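Long-range contacts in inactive poly [ADP-ribose] polymerase RCD1 (Arabidopsis thaliana, PDB 5NGO), which is a catalytically inactive poly(ADP-ribose) polymerase of plants, linked to radical-induced cell death and bound by a downy mildew effector that suppresses plant immunity: residues R42-F46 with N171-F175; V96-A102 with K161-N167; N118-M123 with V179-L184. One frame throughout, in Å; residues are numbered along the deposited sequence.

From the N terminus, helix 37-57 supplies R42-F46, the first half of interaction 1. The chain next lays down V96-A102 and then N118-M123 before the return partners arrive. K161-N167 closes interaction 2, N171-F175 closes interaction 1, and V179-L184 closes interaction 3. Interaction 2 therefore lies wholly within the span of interaction 1, whereas interaction 3 crosses both. Interaction 1 seats the long helix at the start of strand 174-182, whose far end forms interaction 3 with strand 121-129; interaction 2 pairs two other strands of the same sheet. Interactions 1 and 2 touch where I174 CD1 packs against V165 CG1 at 3.8 Å.

Interaction 1: R42-F46 with N171-F175; sequences RLALF and NTHIF
F175 lies at the centre of this helix-on-sheet contact of the ADP-ribosyltransferase fold: its side chain reaches from the beginning of strand 174-182 to R42, L43 and F46 on helix 37-57. L43 CD1 sits over one face of the F175 ring in a CH-pi contact, 3.9 Å from the ring centroid and displaced toward the rim. R42 approaches the same ring at its edge, with R42 CG 4.1 Å from F175 CD1. The base of the F175 side chain makes a second CH-pi contact, since F175 CB lies 3.9 Å from the centroid of the F46 ring, above its face. F46 and F175 cross at about a right angle. With F46 CG anti to the backbone N (chi1 178°), the F46 ring reaches across to the turn before the strand, and H173 O meets its edge at 3.6 Å from F46 CE1.

Nearer the solvent, L45 CD2 leans on the backbone of the turn, 3.7 Å from N171 O. The R42 chain bends at chi3 (-71°), and its guanidinium plane lies 16° from that of the F175 ring. Its NE is hydrogen-bonded to M78 O, which helps fix the direction of the whole group.

Behind the contact, strand 121-129 pairs with the backbone of N171-F175 through H173 with I129 and F175 with R127. The same two partner residues also pack against F46, so the helix rests on both strands. At the outer margin the R42 guanidinium turns an edge toward the turn, NH1 standing 3.6 Å from N171 O.

Interaction 2: V96-A102 with K161-N167; sequences VGIHLTA and KNYIVWN
The H99 imidazole has the CD1 end of I164 over one face, while its NE2 is hydrogen-bonded outside the pair to S92 OG. I164 serves a second ring too, because its CG2 branch lies over a face of the W166 indole; at the indole edge, near the ring plane, V96 O stands 3.5 Å from W166 CE3. With Y163 CG anti to the carbonyl carbon (chi1 -58°), the ring extends obliquely toward A102, Y163 CE2 lying 3.7 Å from A102 CA.

Strands 98-102 and 162-165 are antiparallel neighbours in the central sheet of the ADP-ribosyltransferase fold. In active PARPs the matching Gly-Ile-Tyr segment carries the tyrosine of the His-Tyr-Glu triad, and H99 probably occupies that position here, consistent with an inactive domain. I98 and V165 form a hydrogen-bonded pair, joined by I98 N to V165 O at 2.8 Å and V165 N to I98 O at 2.9 Å, both in the carbonyl plane. L100 and Y163 repeat the exchange. A102 N then reaches K161 O at 3.0 Å from above the carbonyl plane.

On the face shared by I98, L100, Y163 and V165, L100 CD1 packs 3.9 Å from V165 CG2, and L100 continues onto C126 and V128 of strand 121-129. At the N-terminal end of V96-A102, G97, where the chain turns a corner, brings its CA to 3.2 Å from N167 OD1.

Interaction 3: N118-M123 with V179-L184; sequences NGVRYM and VVRFKL
R121 and F182 exchange both backbone hydrogen bonds, as do M123 and V180, and strands 121-123 and 179-182 run antiparallel, at 154° with axes 4.9 Å apart. They are adjacent strands of the ADP-ribosyltransferase sheet, the second being the last strand of the chain. The bond from R121 N to F182 O measures 2.8 Å and points nearly along the C=O axis.

F182 takes the crowded position between its backbone N and carbonyl carbon (chi1 69°), which folds the ring back over the neighbouring strand. R121 CB lies over its face, 3.7 Å from the ring centroid in a CH-pi contact, and the extended R121 chain continues across the ring, with CD 3.6 Å from F182 CE2. Beyond the ring, L184 CD1 sits over one face of the R121 guanidinium. M123 CB also packs obliquely on F182, and F16 of helix 9-19 meets the F182 ring from outside the pair.

Among the side chains of Y122 and R181, R181 CG lies 3.6 Å from Y122 CE2, with ring and guanidinium planes 69° apart, while V179 CG1 comes to the ring edge. The Y122 hydroxyl is hydrogen-bonded to D116 OD2. Further along, K183 NZ makes a weak hydrogen bond to N118 O. One water bridges the two segments here, donating to G119 O at 2.7 Å and accepting from R121 NE at 3.0 Å and L184 N at 2.9 Å.

Interaction 1: R42-F46 with N171-F175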
loop_
_atom_site.group_PDB
_atom_site.type_symbol
_atom_site.label_atom_id
_atom_site.label_comp_id
_atom_site.label_asym_id
_atom_site.label_seq_id
_atom_site.Cartn_x
_atom_site.Cartn_y
_atom_site.Cartn_z
ATOM N N ARG A 42 15.283 -1.534 6.192
ATOM C CA ARG A 42 13.911 -2.007 6.005
ATOM C C ARG A 42 13.675 -2.625 4.626
ATOM O O ARG A 42 12.897 -3.560 4.504
ATOM C CB ARG A 42 12.909 -0.883 6.281
ATOM C CG ARG A 42 11.459 -1.348 6.229
ATOM C CD ARG A 42 10.516 -0.444 6.972
ATOM N NE ARG A 42 10.696 -0.533 8.428
ATOM C CZ ARG A 42 10.256 -1.519 9.216
ATOM N NH1 ARG A 42 9.596 -2.565 8.712
ATOM N NH2 ARG A 42 10.505 -1.462 10.525
ATOM N N LEU A 43 14.349 -2.118 3.601
ATOM C CA LEU A 43 14.286 -2.692 2.257
ATOM C C LEU A 43 14.987 -4.032 2.220
ATOM O O LEU A 43 14.484 -4.969 1.595
ATOM C CB LEU A 43 14.925 -1.763 1.216
ATOM C CG LEU A 43 14.894 -2.247 -0.232
ATOM C CD1 LEU A 43 13.467 -2.610 -0.674
ATOM C CD2 LEU A 43 15.514 -1.181 -1.145
ATOM N N ALA A 44 16.143 -4.134 2.873
ATOM C CA ALA A 44 16.844 -5.409 2.987
ATOM C C ALA A 44 15.978 -6.468 3.683
ATOM O O ALA A 44 15.952 -7.615 3.238
ATOM C CB ALA A 44 18.174 -5.226 3.700
ATOM N N LEU A 45 15.269 -6.079 4.742
ATOM C CA LEU A 45 14.343 -6.991 5.436
ATOM C C LEU A 45 13.240 -7.484 4.507
ATOM O O LEU A 45 12.999 -8.676 4.404
ATOM C CB LEU A 45 13.721 -6.289 6.660
ATOM C CG LEU A 45 12.881 -7.111 7.637
ATOM C CD1 LEU A 45 12.949 -6.456 9.013
ATOM C CD2 LEU A 45 11.431 -7.284 7.241
ATOM N N PHE A 46 12.589 -6.549 3.835
ATOM C CA PHE A 46 11.554 -6.841 2.832
ATOM C C PHE A 46 12.078 -7.784 1.746
ATOM O O PHE A 46 11.405 -8.754 1.418
ATOM C CB PHE A 46 11.046 -5.509 2.215
ATOM C CG PHE A 46 10.012 -5.671 1.135
ATOM C CD1 PHE A 46 8.668 -5.758 1.449
ATOM C CD2 PHE A 46 10.381 -5.702 -0.209
ATOM C CE1 PHE A 46 7.700 -5.896 0.453
ATOM C CE2 PHE A 46 9.420 -5.832 -1.209
ATOM C CZ PHE A 46 8.081 -5.929 -0.867
ATOM N N ASN A 171 4.733 -5.746 8.722
ATOM C CA ASN A 171 6.129 -5.308 8.740
ATOM C C ASN A 171 7.061 -6.107 7.843
ATOM O O ASN A 171 8.131 -5.607 7.493
ATOM C CB ASN A 171 6.660 -5.285 10.173
ATOM C CG ASN A 171 6.070 -4.136 10.987
ATOM O OD1 ASN A 171 5.772 -3.084 10.448
ATOM N ND2 ASN A 171 5.872 -4.344 12.283
ATOM N N THR A 172 6.660 -7.313 7.459
ATOM C CA THR A 172 7.445 -8.157 6.554
ATOM C C THR A 172 7.065 -7.992 5.081
ATOM O O THR A 172 7.917 -8.108 4.220
ATOM C CB THR A 172 7.259 -9.651 6.936
ATOM O OG1 THR A 172 5.869 -9.934 7.118
ATOM C CG2 THR A 172 7.985 -9.980 8.207
ATOM N N HIS A 173 5.797 -7.722 4.802
ATOM C CA HIS A 173 5.234 -7.853 3.452
ATOM C C HIS A 173 4.905 -6.493 2.791
ATOM O O HIS A 173 4.356 -6.485 1.687
ATOM C CB HIS A 173 3.977 -8.730 3.536
ATOM C CG HIS A 173 4.261 -10.187 3.761
ATOM N ND1 HIS A 173 4.446 -11.015 2.694
ATOM C CD2 HIS A 173 4.298 -10.981 4.862
ATOM C CE1 HIS A 173 4.647 -12.254 3.116
ATOM N NE2 HIS A 173 4.546 -12.257 4.430
ATOM N N ILE A 174 5.237 -5.366 3.439
ATOM C CA ILE A 174 4.993 -4.034 2.866
ATOM C C ILE A 174 6.239 -3.164 2.989
ATOM O O ILE A 174 6.751 -2.988 4.081
ATOM C CB ILE A 174 3.815 -3.303 3.566
ATOM C CG1 ILE A 174 2.548 -4.144 3.489
ATOM C CG2 ILE A 174 3.581 -1.920 2.918
ATOM C CD1 ILE A 174 1.399 -3.619 4.316
ATOM N N PHE A 175 6.726 -2.637 1.875
ATOM C CA PHE A 175 7.782 -1.639 1.916
ATOM C C PHE A 175 7.252 -0.306 1.348
ATOM O O PHE A 175 7.046 -0.200 0.144
ATOM C CB PHE A 175 9.019 -2.085 1.140
ATOM C CG PHE A 175 10.086 -1.042 1.078
ATOM C CD1 PHE A 175 10.739 -0.622 2.222
ATOM C CD2 PHE A 175 10.414 -0.444 -0.128
ATOM C CE1 PHE A 175 11.723 0.355 2.170
ATOM C CE2 PHE A 175 11.403 0.543 -0.195
ATOM C CZ PHE A 175 12.046 0.945 0.948
#

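Interaction 2: V96-A102 with K161-N167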
loop_
_atom_site.group_PDB
_atom_site.type_symbol
_atom_site.label_atom_id
_atom_site.label_comp_id
_atom_site.label_asym_id
_atom_site.label_seq_id
_atom_site.Cartn_x
_atom_site.Cartn_y
_atom_site.Cartn_z
ATOM N N VAL A 96 -9.907 -7.242 8.898
ATOM C CA VAL A 96 -9.019 -6.293 9.568
ATOM C C VAL A 96 -7.573 -6.557 9.164
ATOM O O VAL A 96 -7.067 -7.671 9.257
ATOM C CB VAL A 96 -9.149 -6.372 11.109
ATOM C CG1 VAL A 96 -8.577 -5.122 11.765
ATOM C CG2 VAL A 96 -10.606 -6.611 11.528
ATOM N N GLY A 97 -6.913 -5.509 8.702
ATOM C CA GLY A 97 -5.495 -5.558 8.326
ATOM C C GLY A 97 -5.059 -4.180 7.864
ATOM O O GLY A 97 -5.653 -3.159 8.268
ATOM N N ILE A 98 -4.059 -4.117 6.983
ATOM C CA ILE A 98 -3.772 -2.878 6.251
ATOM C C ILE A 98 -4.450 -2.997 4.893
ATOM O O ILE A 98 -4.258 -3.988 4.186
ATOM C CB ILE A 98 -2.248 -2.579 6.135
ATOM C CG1 ILE A 98 -1.640 -2.256 7.504
ATOM C CG2 ILE A 98 -1.940 -1.411 5.186
ATOM C CD1 ILE A 98 -1.447 -3.463 8.373
ATOM N N HIS A 99 -5.258 -1.992 4.541
ATOM C CA HIS A 99 -5.979 -1.946 3.262
ATOM C C HIS A 99 -5.202 -1.059 2.305
ATOM O O HIS A 99 -4.911 0.116 2.621
ATOM C CB HIS A 99 -7.378 -1.375 3.465
ATOM C CG HIS A 99 -8.296 -2.301 4.201
ATOM N ND1 HIS A 99 -7.963 -2.875 5.407
ATOM C CD2 HIS A 99 -9.545 -2.738 3.912
ATOM C CE1 HIS A 99 -8.955 -3.629 5.832
ATOM N NE2 HIS A 99 -9.927 -3.573 4.938
ATOM N N LEU A 100 -4.842 -1.609 1.146
ATOM C CA LEU A 100 -4.166 -0.849 0.110
ATOM C C LEU A 100 -4.944 -0.938 -1.176
ATOM O O LEU A 100 -5.673 -1.896 -1.405
ATOM C CB LEU A 100 -2.746 -1.365 -0.133
ATOM C CG LEU A 100 -1.808 -1.374 1.053
ATOM C CD1 LEU A 100 -1.769 -2.782 1.671
ATOM C CD2 LEU A 100 -0.419 -0.937 0.654
ATOM N N THR A 101 -4.732 0.067 -2.024
ATOM C CA THR A 101 -5.416 0.158 -3.280
ATOM C C THR A 101 -4.473 -0.326 -4.389
ATOM O O THR A 101 -3.261 -0.079 -4.347
ATOM C CB THR A 101 -5.857 1.594 -3.537
ATOM O OG1 THR A 101 -6.809 2.018 -2.552
ATOM C CG2 THR A 101 -6.398 1.747 -4.939
ATOM N N ALA A 102 -5.018 -1.064 -5.372
ATOM C CA ALA A 102 -4.197 -1.600 -6.443
ATOM C C ALA A 102 -3.570 -0.452 -7.265
ATOM O O ALA A 102 -4.104 0.681 -7.286
ATOM C CB ALA A 102 -5.009 -2.480 -7.336
ATOM N N LYS A 161 -8.884 -4.310 -7.015
ATOM C CA LYS A 161 -9.029 -2.949 -6.530
ATOM C C LYS A 161 -8.472 -2.746 -5.125
ATOM O O LYS A 161 -7.946 -1.669 -4.849
ATOM C CB LYS A 161 -10.501 -2.524 -6.572
ATOM C CG LYS A 161 -10.987 -2.240 -7.979
ATOM C CD LYS A 161 -12.175 -1.254 -7.964
ATOM C CE LYS A 161 -12.813 -1.116 -9.330
ATOM N NZ LYS A 161 -13.484 -2.347 -9.809
ATOM N N ASN A 162 -8.576 -3.752 -4.258
ATOM C CA ASN A 162 -8.158 -3.640 -2.870
ATOM C C ASN A 162 -7.343 -4.864 -2.485
ATOM O O ASN A 162 -7.728 -5.989 -2.787
ATOM C CB ASN A 162 -9.365 -3.536 -1.936
ATOM C CG ASN A 162 -10.256 -2.368 -2.263
ATOM O OD1 ASN A 162 -10.166 -1.316 -1.623
ATOM N ND2 ASN A 162 -11.115 -2.534 -3.274
ATOM N N TYR A 163 -6.230 -4.610 -1.791
ATOM C CA TYR A 163 -5.465 -5.659 -1.143
ATOM C C TYR A 163 -5.611 -5.506 0.358
ATOM O O TYR A 163 -5.712 -4.380 0.861
ATOM C CB TYR A 163 -3.997 -5.537 -1.488
ATOM C CG TYR A 163 -3.654 -5.586 -2.961
ATOM C CD1 TYR A 163 -4.010 -6.658 -3.747
ATOM C CD2 TYR A 163 -2.922 -4.561 -3.549
ATOM C CE1 TYR A 163 -3.736 -6.671 -5.117
ATOM C CE2 TYR A 163 -2.595 -4.580 -4.878
ATOM C CZ TYR A 163 -2.994 -5.654 -5.666
ATOM O OH TYR A 163 -2.627 -5.678 -6.982
ATOM N N ILE A 164 -5.664 -6.638 1.056
ATOM C CA ILE A 164 -5.670 -6.660 2.518
ATOM C C ILE A 164 -4.414 -7.410 2.907
ATOM O O ILE A 164 -4.244 -8.565 2.524
ATOM C CB ILE A 164 -6.886 -7.424 3.087
ATOM C CG1 ILE A 164 -8.206 -6.852 2.573
ATOM C CG2 ILE A 164 -6.867 -7.403 4.611
ATOM C CD1 ILE A 164 -8.597 -5.534 3.196
ATOM N N VAL A 165 -3.521 -6.746 3.636
ATOM C CA VAL A 165 -2.354 -7.400 4.218
ATOM C C VAL A 165 -2.663 -7.604 5.695
ATOM O O VAL A 165 -2.981 -6.637 6.410
ATOM C CB VAL A 165 -1.086 -6.559 4.030
ATOM C CG1 VAL A 165 0.079 -7.152 4.794
ATOM C CG2 VAL A 165 -0.767 -6.430 2.554
ATOM N N TRP A 166 -2.579 -8.859 6.150
ATOM C CA TRP A 166 -2.950 -9.202 7.551
ATOM C C TRP A 166 -1.958 -8.588 8.535
ATOM O O TRP A 166 -0.798 -8.375 8.198
ATOM C CB TRP A 166 -3.024 -10.715 7.760
ATOM C CG TRP A 166 -3.864 -11.384 6.728
ATOM C CD1 TRP A 166 -3.444 -12.259 5.755
ATOM C CD2 TRP A 166 -5.260 -11.171 6.504
ATOM N NE1 TRP A 166 -4.503 -12.623 4.970
ATOM C CE2 TRP A 166 -5.626 -11.964 5.402
ATOM C CE3 TRP A 166 -6.235 -10.390 7.138
ATOM C CZ2 TRP A 166 -6.939 -12.016 4.926
ATOM C CZ3 TRP A 166 -7.534 -10.432 6.669
ATOM C CH2 TRP A 166 -7.880 -11.244 5.570
ATOM N N ASN A 167 -2.421 -8.306 9.750
ATOM C CA ASN A 167 -1.596 -7.628 10.760
ATOM C C ASN A 167 -0.244 -8.294 10.980
ATOM O O ASN A 167 0.769 -7.604 11.009
ATOM C CB ASN A 167 -2.361 -7.479 12.071
ATOM C CG ASN A 167 -3.396 -6.357 12.009
ATOM O OD1 ASN A 167 -3.677 -5.806 10.945
ATOM N ND2 ASN A 167 -3.978 -6.015 13.150
#

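Interaction 3: N118-M123 with V179-L184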
loop_
_atom_site.group_PDB
_atom_site.type_symbol
_atom_site.label_atom_id
_atom_site.label_comp_id
_atom_site.label_asym_id
_atom_site.label_seq_id
_atom_site.Cartn_x
_atom_site.Cartn_y
_atom_site.Cartn_z
ATOM N N ASN A 118 -2.383 23.105 4.670
ATOM C CA ASN A 118 -2.269 23.801 3.378
ATOM C C ASN A 118 -3.129 23.229 2.234
ATOM O O ASN A 118 -2.985 23.662 1.073
ATOM C CB ASN A 118 -0.794 23.817 2.946
ATOM C CG ASN A 118 0.105 24.519 3.963
ATOM O OD1 ASN A 118 -0.093 25.683 4.292
ATOM N ND2 ASN A 118 1.095 23.818 4.465
ATOM N N GLY A 119 -4.002 22.268 2.529
ATOM C CA GLY A 119 -4.801 21.616 1.483
ATOM C C GLY A 119 -4.102 20.460 0.761
ATOM O O GLY A 119 -4.635 19.956 -0.214
ATOM N N VAL A 120 -2.959 20.025 1.268
ATOM C CA VAL A 120 -2.158 19.012 0.587
ATOM C C VAL A 120 -2.493 17.643 1.180
ATOM O O VAL A 120 -2.694 17.504 2.384
ATOM C CB VAL A 120 -0.635 19.335 0.690
ATOM C CG1 VAL A 120 0.234 18.256 0.088
ATOM C CG2 VAL A 120 -0.309 20.678 0.081
ATOM N N ARG A 121 -2.528 16.650 0.303
ATOM C CA ARG A 121 -2.810 15.261 0.642
ATOM C C ARG A 121 -1.608 14.391 0.305
ATOM O O ARG A 121 -0.762 14.787 -0.500
ATOM C CB ARG A 121 -4.021 14.781 -0.151
ATOM C CG ARG A 121 -5.307 15.497 0.187
ATOM C CD ARG A 121 -6.380 15.114 -0.821
ATOM N NE ARG A 121 -7.611 15.880 -0.632
ATOM C CZ ARG A 121 -8.694 15.473 0.028
ATOM N NH1 ARG A 121 -8.763 14.267 0.609
ATOM N NH2 ARG A 121 -9.733 16.293 0.105
ATOM N N TYR A 122 -1.545 13.220 0.926
ATOM C CA TYR A 122 -0.371 12.353 0.865
ATOM C C TYR A 122 -0.775 10.911 0.677
ATOM O O TYR A 122 -1.537 10.365 1.470
ATOM C CB TYR A 122 0.450 12.453 2.148
ATOM C CG TYR A 122 0.902 13.843 2.503
ATOM C CD1 TYR A 122 0.084 14.701 3.208
ATOM C CD2 TYR A 122 2.166 14.304 2.115
ATOM C CE1 TYR A 122 0.500 15.987 3.535
ATOM C CE2 TYR A 122 2.617 15.581 2.448
ATOM C CZ TYR A 122 1.768 16.432 3.153
ATOM O OH TYR A 122 2.164 17.702 3.504
ATOM N N MET A 123 -0.237 10.288 -0.363
ATOM C CA MET A 123 -0.468 8.881 -0.667
ATOM C C MET A 123 0.901 8.197 -0.827
ATOM O O MET A 123 1.779 8.730 -1.528
ATOM C CB MET A 123 -1.238 8.798 -1.981
ATOM C CG MET A 123 -1.644 7.379 -2.392
ATOM S SD MET A 123 -3.290 6.913 -1.940
ATOM C CE MET A 123 -4.127 7.369 -3.444
ATOM N N VAL A 179 6.358 8.784 -1.662
ATOM C CA VAL A 179 5.284 9.649 -1.205
ATOM C C VAL A 179 4.879 10.585 -2.337
ATOM O O VAL A 179 5.731 11.281 -2.908
ATOM C CB VAL A 179 5.692 10.513 0.006
ATOM C CG1 VAL A 179 4.532 11.377 0.457
ATOM C CG2 VAL A 179 6.147 9.620 1.158
ATOM N N VAL A 180 3.581 10.612 -2.647
ATOM C CA VAL A 180 3.029 11.507 -3.651
ATOM C C VAL A 180 2.216 12.562 -2.919
ATOM O O VAL A 180 1.269 12.217 -2.202
ATOM C CB VAL A 180 2.123 10.740 -4.648
ATOM C CG1 VAL A 180 1.455 11.715 -5.623
ATOM C CG2 VAL A 180 2.935 9.714 -5.422
ATOM N N ARG A 181 2.605 13.829 -3.091
ATOM C CA ARG A 181 1.869 14.967 -2.550
ATOM C C ARG A 181 0.954 15.521 -3.624
ATOM O O ARG A 181 1.403 15.793 -4.733
ATOM C CB ARG A 181 2.828 16.067 -2.102
ATOM C CG ARG A 181 3.702 15.660 -0.944
ATOM C CD ARG A 181 4.644 16.770 -0.510
ATOM N NE ARG A 181 5.604 16.224 0.446
ATOM C CZ ARG A 181 6.464 16.928 1.161
ATOM N NH1 ARG A 181 6.477 18.255 1.113
ATOM N NH2 ARG A 181 7.292 16.288 1.981
ATOM N N PHE A 182 -0.320 15.717 -3.280
ATOM C CA PHE A 182 -1.316 16.157 -4.253
ATOM C C PHE A 182 -2.470 16.979 -3.646
ATOM O O PHE A 182 -2.563 17.137 -2.426
ATOM C CB PHE A 182 -1.855 14.941 -5.016
ATOM C CG PHE A 182 -2.706 14.021 -4.181
ATOM C CD1 PHE A 182 -2.127 13.105 -3.315
ATOM C CD2 PHE A 182 -4.091 14.056 -4.277
ATOM C CE1 PHE A 182 -2.896 12.255 -2.551
ATOM C CE2 PHE A 182 -4.877 13.198 -3.516
ATOM C CZ PHE A 182 -4.272 12.293 -2.649
ATOM N N LYS A 183 -3.321 17.508 -4.526
ATOM C CA LYS A 183 -4.576 18.168 -4.128
ATOM C C LYS A 183 -5.773 17.660 -4.933
ATOM O O LYS A 183 -5.603 17.143 -6.019
ATOM C CB LYS A 183 -4.493 19.672 -4.308
ATOM C CG LYS A 183 -3.374 20.341 -3.547
ATOM C CD LYS A 183 -3.448 21.857 -3.639
ATOM C CE LYS A 183 -3.107 22.476 -2.285
ATOM N NZ LYS A 183 -2.886 23.938 -2.340
ATOM N N LEU A 184 -6.961 17.843 -4.356
ATOM C CA LEU A 184 -8.259 17.629 -5.037
ATOM C C LEU A 184 -9.162 18.856 -4.875
ATOM O O LEU A 184 -8.933 19.678 -3.997
ATOM C CB LEU A 184 -8.985 16.427 -4.462
ATOM C CG LEU A 184 -8.271 15.085 -4.425
ATOM C CD1 LEU A 184 -9.130 14.084 -3.638
ATOM C CD2 LEU A 184 -7.957 14.538 -5.824
HETATM O O HOH W 1 -6.515 18.521 -1.599
#